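PDB 2JL1: triphenylmethane reductase from Citrobacter sp., which reduces triphenylmethane dyes, most likely with NADPH as hydride donor, and binds NADP in a Rossmann-type fold. Local coordinates for residues H19-V24 and A43-E48; A179-T184 and D265-L270; Q211-S214 and K220-H223. All coordinates share one frame; numbering follows the deposited sequence.

Interaction 1 of 3, residues H19-V24 and A43-E48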
loop_
_atom_site.group_PDB
_atom_site.type_symbol
_atom_site.label_atom_id
_atom_site.label_comp_id
_atom_site.label_asym_id
_atom_site.label_seq_id
_atom_site.Cartn_x
_atom_site.Cartn_y
_atom_site.Cartn_z
ATOM N N HIS A 19 -28.069 0.648 10.876
ATOM C CA HIS A 19 -28.610 0.293 9.559
ATOM C C HIS A 19 -28.689 -1.222 9.295
ATOM O O HIS A 19 -29.661 -1.693 8.695
ATOM C CB HIS A 19 -27.813 0.990 8.451
ATOM C CG HIS A 19 -28.061 2.466 8.380
ATOM N ND1 HIS A 19 -29.246 2.999 7.918
ATOM C CD2 HIS A 19 -27.283 3.520 8.724
ATOM C CE1 HIS A 19 -29.188 4.318 7.983
ATOM N NE2 HIS A 19 -28.003 4.658 8.459
ATOM N N LEU A 20 -27.679 -1.981 9.733
ATOM C CA LEU A 20 -27.709 -3.449 9.615
ATOM C C LEU A 20 -28.864 -4.057 10.410
ATOM O O LEU A 20 -29.473 -5.044 9.979
ATOM C CB LEU A 20 -26.380 -4.086 10.066
ATOM C CG LEU A 20 -25.178 -3.929 9.119
ATOM C CD1 LEU A 20 -23.879 -4.462 9.730
ATOM C CD2 LEU A 20 -25.483 -4.610 7.798
ATOM N N LEU A 21 -29.162 -3.459 11.561
ATOM C CA LEU A 21 -30.260 -3.927 12.431
ATOM C C LEU A 21 -31.636 -3.781 11.774
ATOM O O LEU A 21 -32.590 -4.427 12.187
ATOM C CB LEU A 21 -30.212 -3.243 13.812
ATOM C CG LEU A 21 -29.118 -3.709 14.795
ATOM C CD1 LEU A 21 -28.959 -2.763 16.020
ATOM C CD2 LEU A 21 -29.353 -5.135 15.267
ATOM N N LYS A 22 -31.740 -2.939 10.752
ATOM C CA LYS A 22 -32.982 -2.844 9.983
ATOM C C LYS A 22 -33.001 -3.837 8.819
ATOM O O LYS A 22 -34.001 -3.938 8.110
ATOM C CB LYS A 22 -33.196 -1.426 9.458
ATOM C CG LYS A 22 -33.395 -0.383 10.532
ATOM C CD LYS A 22 -33.698 0.948 9.870
ATOM C CE LYS A 22 -33.575 2.124 10.829
ATOM N NZ LYS A 22 -32.903 3.250 10.102
ATOM N N LYS A 23 -31.911 -4.584 8.625
ATOM C CA LYS A 23 -31.821 -5.500 7.478
ATOM C C LYS A 23 -31.637 -6.976 7.837
ATOM O O LYS A 23 -32.121 -7.848 7.130
ATOM C CB LYS A 23 -30.699 -5.058 6.520
ATOM C CG LYS A 23 -30.934 -3.729 5.824
ATOM C CD LYS A 23 -29.638 -3.224 5.151
ATOM C CE LYS A 23 -29.801 -1.815 4.538
ATOM N NZ LYS A 23 -30.698 -1.802 3.338
ATOM N N VAL A 24 -30.902 -7.247 8.908
ATOM C CA VAL A 24 -30.561 -8.608 9.301
ATOM C C VAL A 24 -30.842 -8.767 10.804
ATOM O O VAL A 24 -30.856 -7.768 11.526
ATOM C CB VAL A 24 -29.067 -8.956 8.969
ATOM C CG1 VAL A 24 -28.810 -8.957 7.451
ATOM C CG2 VAL A 24 -28.106 -7.988 9.662
ATOM N N ALA A 43 -24.739 -4.583 23.004
ATOM C CA ALA A 43 -25.051 -5.914 23.524
ATOM C C ALA A 43 -26.509 -6.026 23.967
ATOM O O ALA A 43 -27.122 -7.093 23.852
ATOM C CB ALA A 43 -24.114 -6.269 24.662
ATOM N N ASP A 44 -27.059 -4.916 24.458
ATOM C CA ASP A 44 -28.470 -4.839 24.846
ATOM C C ASP A 44 -29.401 -5.040 23.648
ATOM O O ASP A 44 -30.519 -5.541 23.799
ATOM C CB ASP A 44 -28.757 -3.498 25.530
ATOM C CG ASP A 44 -28.126 -3.398 26.915
ATOM O OD1 ASP A 44 -28.107 -4.414 27.650
ATOM O OD2 ASP A 44 -27.657 -2.300 27.278
ATOM N N GLN A 45 -28.926 -4.663 22.460
ATOM C CA GLN A 45 -29.700 -4.827 21.227
ATOM C C GLN A 45 -29.592 -6.237 20.628
ATOM O O GLN A 45 -30.228 -6.535 19.615
ATOM C CB GLN A 45 -29.296 -3.768 20.201
ATOM C CG GLN A 45 -29.673 -2.368 20.614
ATOM C CD GLN A 45 -29.220 -1.338 19.617
ATOM O OE1 GLN A 45 -28.062 -0.920 19.617
ATOM N NE2 GLN A 45 -30.139 -0.910 18.758
ATOM N N GLY A 46 -28.784 -7.091 21.259
ATOM C CA GLY A 46 -28.612 -8.479 20.829
ATOM C C GLY A 46 -27.461 -8.676 19.851
ATOM O O GLY A 46 -27.343 -9.733 19.232
ATOM N N VAL A 47 -26.618 -7.654 19.707
ATOM C CA VAL A 47 -25.439 -7.728 18.851
ATOM C C VAL A 47 -24.281 -8.300 19.664
ATOM O O VAL A 47 -23.987 -7.820 20.759
ATOM C CB VAL A 47 -25.062 -6.340 18.258
ATOM C CG1 VAL A 47 -23.767 -6.424 17.417
ATOM C CG2 VAL A 47 -26.204 -5.784 17.413
ATOM N N GLU A 48 -23.641 -9.337 19.124
ATOM C CA GLU A 48 -22.477 -9.952 19.762
ATOM C C GLU A 48 -21.286 -9.001 19.714
ATOM O O GLU A 48 -20.974 -8.436 18.667
ATOM C CB GLU A 48 -22.116 -11.279 19.077
ATOM C CG GLU A 48 -21.008 -12.076 19.801
ATOM C CD GLU A 48 -20.458 -13.232 18.975
ATOM O OE1 GLU A 48 -19.320 -13.680 19.245
ATOM O OE2 GLU A 48 -21.156 -13.692 18.048
#
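Leu21, Gln45 and Val47 form a small, largely apolar contact on the rim of the Rossmann fold, joining the C-terminal end of helix 11-20 to the turn between helix 40-44 and strand 48-51. It occurs among the first beta-alpha-beta units of the parallel sheet, some distance from the cofactor: the side chain of Val47 is about 13 Å from the bound NADP. Leu21 does most of the touching, and its two methyls meet different partners, CD1 the amide of Gln45 and CD2 the side chain of Val47. CG lies beside the backbone N (chi1 -74°), which sends the branch across to the second segment. The Leu21 and Gln45 side chains cross at about a right angle. Leu21 CD1 lies 3.5 Å from Gln45 NE2, nearer the amide nitrogen than the oxygen. The amide is held independently of this contact, since Gln45 OE1 is hydrogen-bonded to NE2 of Gln18 on helix 11-20, so that Gln45 is tied to the same helix that leads into Leu21. Leu21 and Val47 both also touch Ile29 of strand 29-33. Gly46 closes helix 40-44 in a Schellman motif, its positive phi (92°) being readily adopted by glycine; Gly46 N bonds to Ala43 O at 3.1 Å. The chain then delivers Val47, whose CG2 lies 3.9 Å from Leu21 CD2.

Interaction 2 of 3, residues A179-T184 and D265-L270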
loop_
_atom_site.group_PDB
_atom_site.type_symbol
_atom_site.label_atom_id
_atom_site.label_comp_id
_atom_site.label_asym_id
_atom_site.label_seq_id
_atom_site.Cartn_x
_atom_site.Cartn_y
_atom_site.Cartn_z
ATOM N N ALA A 179 -22.802 5.132 5.967
ATOM C CA ALA A 179 -23.081 3.941 6.774
ATOM C C ALA A 179 -24.157 3.086 6.137
ATOM O O ALA A 179 -24.104 1.852 6.188
ATOM C CB ALA A 179 -23.505 4.341 8.176
ATOM N N LEU A 180 -25.157 3.757 5.574
ATOM C CA LEU A 180 -26.233 3.102 4.830
ATOM C C LEU A 180 -25.675 2.357 3.623
ATOM O O LEU A 180 -26.059 1.216 3.359
ATOM C CB LEU A 180 -27.314 4.125 4.414
ATOM C CG LEU A 180 -28.429 3.638 3.499
ATOM C CD1 LEU A 180 -29.135 2.364 4.075
ATOM C CD2 LEU A 180 -29.453 4.746 3.253
ATOM N N ALA A 181 -24.749 2.992 2.911
ATOM C CA ALA A 181 -24.067 2.366 1.768
ATOM C C ALA A 181 -23.270 1.133 2.161
ATOM O O ALA A 181 -23.303 0.116 1.455
ATOM C CB ALA A 181 -23.142 3.394 1.090
ATOM N N ALA A 182 -22.531 1.224 3.263
ATOM C CA ALA A 182 -21.804 0.082 3.782
ATOM C C ALA A 182 -22.771 -1.079 4.137
ATOM O O ALA A 182 -22.550 -2.242 3.736
ATOM C CB ALA A 182 -20.971 0.509 4.976
ATOM N N ALA A 183 -23.852 -0.754 4.854
ATOM C CA ALA A 183 -24.876 -1.740 5.228
ATOM C C ALA A 183 -25.576 -2.362 4.015
ATOM O O ALA A 183 -25.826 -3.587 3.981
ATOM C CB ALA A 183 -25.895 -1.132 6.208
ATOM N N THR A 184 -25.877 -1.546 3.009
ATOM C CA THR A 184 -26.501 -2.050 1.770
ATOM C C THR A 184 -25.582 -3.067 1.074
ATOM O O THR A 184 -25.992 -4.167 0.740
ATOM C CB THR A 184 -26.809 -0.868 0.828
ATOM O OG1 THR A 184 -27.726 0.006 1.490
ATOM C CG2 THR A 184 -27.411 -1.325 -0.491
ATOM N N ASP A 265 -21.669 9.061 -9.456
ATOM C CA ASP A 265 -23.042 8.609 -9.185
ATOM C C ASP A 265 -23.107 7.307 -8.362
ATOM O O ASP A 265 -24.204 6.831 -8.070
ATOM C CB ASP A 265 -23.810 8.394 -10.493
ATOM C CG ASP A 265 -24.005 9.677 -11.279
ATOM O OD1 ASP A 265 -23.935 10.784 -10.672
ATOM O OD2 ASP A 265 -24.234 9.569 -12.502
ATOM N N ASP A 266 -21.956 6.773 -7.955
ATOM C CA ASP A 266 -21.913 5.465 -7.260
ATOM C C ASP A 266 -22.779 5.457 -6.017
ATOM O O ASP A 266 -23.532 4.500 -5.814
ATOM C CB ASP A 266 -20.498 5.055 -6.849
ATOM C CG ASP A 266 -19.601 4.755 -8.028
ATOM O OD1 ASP A 266 -20.082 4.668 -9.173
ATOM O OD2 ASP A 266 -18.392 4.606 -7.806
ATOM N N LEU A 267 -22.671 6.500 -5.185
ATOM C CA LEU A 267 -23.419 6.509 -3.923
ATOM C C LEU A 267 -24.922 6.585 -4.180
ATOM O O LEU A 267 -25.694 5.772 -3.663
ATOM C CB LEU A 267 -22.977 7.621 -2.976
ATOM C CG LEU A 267 -23.776 7.766 -1.663
ATOM C CD1 LEU A 267 -23.663 6.512 -0.729
ATOM C CD2 LEU A 267 -23.290 8.973 -0.925
ATOM N N GLN A 268 -25.329 7.555 -4.988
ATOM C CA GLN A 268 -26.735 7.697 -5.334
ATOM C C GLN A 268 -27.329 6.417 -5.952
ATOM O O GLN A 268 -28.473 6.062 -5.667
ATOM C CB GLN A 268 -26.911 8.898 -6.253
ATOM C CG GLN A 268 -28.349 9.203 -6.591
ATOM C CD GLN A 268 -28.444 9.796 -7.953
ATOM O OE1 GLN A 268 -28.394 9.079 -8.955
ATOM N NE2 GLN A 268 -28.539 11.112 -8.019
ATOM N N LYS A 269 -26.560 5.734 -6.797
ATOM C CA LYS A 269 -27.005 4.457 -7.372
ATOM C C LYS A 269 -27.199 3.355 -6.329
ATOM O O LYS A 269 -28.132 2.567 -6.421
ATOM C CB LYS A 269 -26.059 4.006 -8.489
ATOM C CG LYS A 269 -26.213 4.880 -9.720
ATOM C CD LYS A 269 -25.267 4.507 -10.846
ATOM C CE LYS A 269 -25.823 5.095 -12.133
ATOM N NZ LYS A 269 -24.739 5.515 -13.058
ATOM N N LEU A 270 -26.339 3.332 -5.326
ATOM C CA LEU A 270 -26.387 2.338 -4.256
ATOM C C LEU A 270 -27.527 2.552 -3.248
ATOM O O LEU A 270 -28.185 1.577 -2.819
ATOM C CB LEU A 270 -25.056 2.362 -3.506
ATOM C CG LEU A 270 -24.230 1.112 -3.161
ATOM C CD1 LEU A 270 -25.068 -0.084 -2.761
ATOM C CD2 LEU A 270 -23.335 0.746 -4.318
#
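Thr184 and Leu270 run past one another in opposite directions, while Leu267 reaches over to Ala181, so that two pairs of side chains hold helix 175-186 against helix 266-271. The backbones come close, with the CA atoms of Ala181 and Leu270 6.5 Å apart, consistent with the small side chain of Ala181. Thr184 presents a methyl rather than its hydroxyl: CG2 is anti to the backbone N and lies 3.5 Å from CD1 of Leu270, tighter than usual for two carbons. Leu270 is itself in an unusual conformation, with chi1 of -132° well away from a staggered value, so its rotamer and the short contact are doubtful in detail. The hydroxyl is turned back into its own helix. Thr184 OG1 donates to Leu180 O at 2.8 Å, from above the carbonyl plane, and the same oxygen also accepts the main-chain bond from Thr184 N. The threonine's polar atom is thus satisfied inside helix 175-186, and the face it offers to Leu270 is apolar. One turn earlier along the second helix, Leu267 has CG anti to its N (chi1 176°), which extends the side chain until CD1 sits 3.6 Å from Ala181 CB. No hydrogen bond crosses between the segments. The contact packs a C-terminal helix against helix 175-186 beside the edge strand 194-198 of the Rossmann sheet, with Leu198 touching Ala181 and Leu267, and Tyr196 touching Leu270, whereas Ala179 and Ala183 touch helix 11-20.

Interaction 3 of 3, residues Q211-S214 and K220-H223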
loop_
_atom_site.group_PDB
_atom_site.type_symbol
_atom_site.label_atom_id
_atom_site.label_comp_id
_atom_site.label_asym_id
_atom_site.label_seq_id
_atom_site.Cartn_x
_atom_site.Cartn_y
_atom_site.Cartn_z
ATOM N N GLN A 211 -25.153 30.725 2.995
ATOM C CA GLN A 211 -26.459 31.176 2.482
ATOM C C GLN A 211 -27.533 30.266 3.020
ATOM O O GLN A 211 -28.560 30.744 3.472
ATOM C CB GLN A 211 -26.499 31.236 0.928
ATOM C CG GLN A 211 -27.916 31.439 0.315
ATOM C CD GLN A 211 -28.511 32.832 0.541
ATOM O OE1 GLN A 211 -27.786 33.825 0.673
ATOM N NE2 GLN A 211 -29.850 32.908 0.589
ATOM N N ILE A 212 -27.281 28.962 3.013
ATOM C CA ILE A 212 -28.195 28.001 3.621
ATOM C C ILE A 212 -28.353 28.224 5.128
ATOM O O ILE A 212 -29.477 28.203 5.630
ATOM C CB ILE A 212 -27.768 26.530 3.323
ATOM C CG1 ILE A 212 -28.007 26.185 1.841
ATOM C CG2 ILE A 212 -28.515 25.562 4.193
ATOM C CD1 ILE A 212 -27.228 24.946 1.384
ATOM N N LEU A 213 -27.249 28.425 5.855
ATOM C CA LEU A 213 -27.324 28.740 7.298
ATOM C C LEU A 213 -28.127 30.026 7.568
ATOM O O LEU A 213 -28.906 30.102 8.542
ATOM C CB LEU A 213 -25.919 28.876 7.878
ATOM C CG LEU A 213 -25.598 28.830 9.379
ATOM C CD1 LEU A 213 -26.371 27.740 10.117
ATOM C CD2 LEU A 213 -24.078 28.653 9.541
ATOM N N SER A 214 -27.901 31.047 6.742
ATOM C CA SER A 214 -28.702 32.275 6.762
ATOM C C SER A 214 -30.206 32.013 6.582
ATOM O O SER A 214 -31.027 32.519 7.355
ATOM C CB SER A 214 -28.215 33.221 5.659
ATOM O OG SER A 214 -26.883 33.631 5.911
ATOM N N LYS A 220 -28.235 36.650 9.063
ATOM C CA LYS A 220 -27.284 36.813 7.977
ATOM C C LYS A 220 -25.937 36.276 8.414
ATOM O O LYS A 220 -25.362 36.759 9.391
ATOM C CB LYS A 220 -27.153 38.294 7.601
ATOM C CG LYS A 220 -26.213 38.588 6.434
ATOM C CD LYS A 220 -26.607 37.793 5.175
ATOM C CE LYS A 220 -25.583 37.957 4.059
ATOM N NZ LYS A 220 -25.734 36.930 2.977
ATOM N N VAL A 221 -25.458 35.257 7.707
ATOM C CA VAL A 221 -24.131 34.676 7.959
ATOM C C VAL A 221 -23.376 34.763 6.618
ATOM O O VAL A 221 -23.907 34.347 5.599
ATOM C CB VAL A 221 -24.238 33.185 8.434
ATOM C CG1 VAL A 221 -22.841 32.541 8.607
ATOM C CG2 VAL A 221 -25.047 33.064 9.707
ATOM N N VAL A 222 -22.167 35.325 6.621
ATOM C CA VAL A 222 -21.325 35.343 5.419
ATOM C C VAL A 222 -20.211 34.294 5.524
ATOM O O VAL A 222 -19.844 33.866 6.620
ATOM C CB VAL A 222 -20.702 36.755 5.126
ATOM C CG1 VAL A 222 -21.788 37.825 4.990
ATOM C CG2 VAL A 222 -19.713 37.156 6.187
ATOM N N HIS A 223 -19.699 33.840 4.387
ATOM C CA HIS A 223 -18.456 33.101 4.392
ATOM C C HIS A 223 -17.336 34.132 4.311
ATOM O O HIS A 223 -17.290 34.916 3.375
ATOM C CB HIS A 223 -18.397 32.148 3.216
ATOM C CG HIS A 223 -17.080 31.444 3.062
ATOM N ND1 HIS A 223 -16.530 31.173 1.827
ATOM C CD2 HIS A 223 -16.202 30.975 3.975
ATOM C CE1 HIS A 223 -15.373 30.559 1.987
ATOM N NE2 HIS A 223 -15.153 30.421 3.281
HETATM O O HOH W 1 -27.767 35.468 2.546
#
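Ser214, near the end of helix 206-217, and Lys220, just ahead of strand 222-225, approach to 4.9 Å between CA atoms as the chain doubles back, making a compact helix-turn-strand unit. The polar centre of the contact is Ser214, whose OG lies beside its backbone N (chi1 -64°) and accepts a fairly straight hydrogen bond from Val221 N, 2.8 Å away with an N-H...O angle of 160°. OG is also bonded to the main-chain carbonyl of Ala210, one turn back in the helix, so the hydroxyl links the helix to the incoming chain just ahead of the strand. The neighbouring side chains are apolar: Leu213 and Val221 cross obliquely, with Leu213 CD2 4.2 Å from Val221 CG1, a loose contact. At the outer edge Gln211 and Lys220 do not bond directly. A water links them, with Gln211 OE1 as its acceptor and Lys220 NZ as its donor, but both legs are only 2.5 Å long, so its exact position is doubtful. Gln211 NE2 is hydrogen-bonded to Glu215 OE2. The unit lies away from the NADP site. Strand 222-225 pairs in parallel with strand 160-163, whose Ile161 touches both Leu213 and Val221, while helix 277-285 packs on the helix through Ile212 and Leu213.

From the N terminus, interaction 1 closes first, bringing residues 43-48 back to 19-24 over a loop that contains strand 29-33. Interaction 2 opens much later, in series with it, and spans 80 residues between 179-184 and 265-270; interaction 3 opens and closes wholly within that span, with five residues between its segments, the end of helix 206-217 among them. Interactions 1 and 2 meet where helix 11-20 packs on helix 175-186, His19 CB lying 3.6 Å from Ala183 CB, and interaction 2 packs the latter helix beside strand 194-198. Interaction 3 stands apart, its nearest atoms about 17 Å from interaction 2, in the region of the small parallel sheet of strands 160-163 and 222-225.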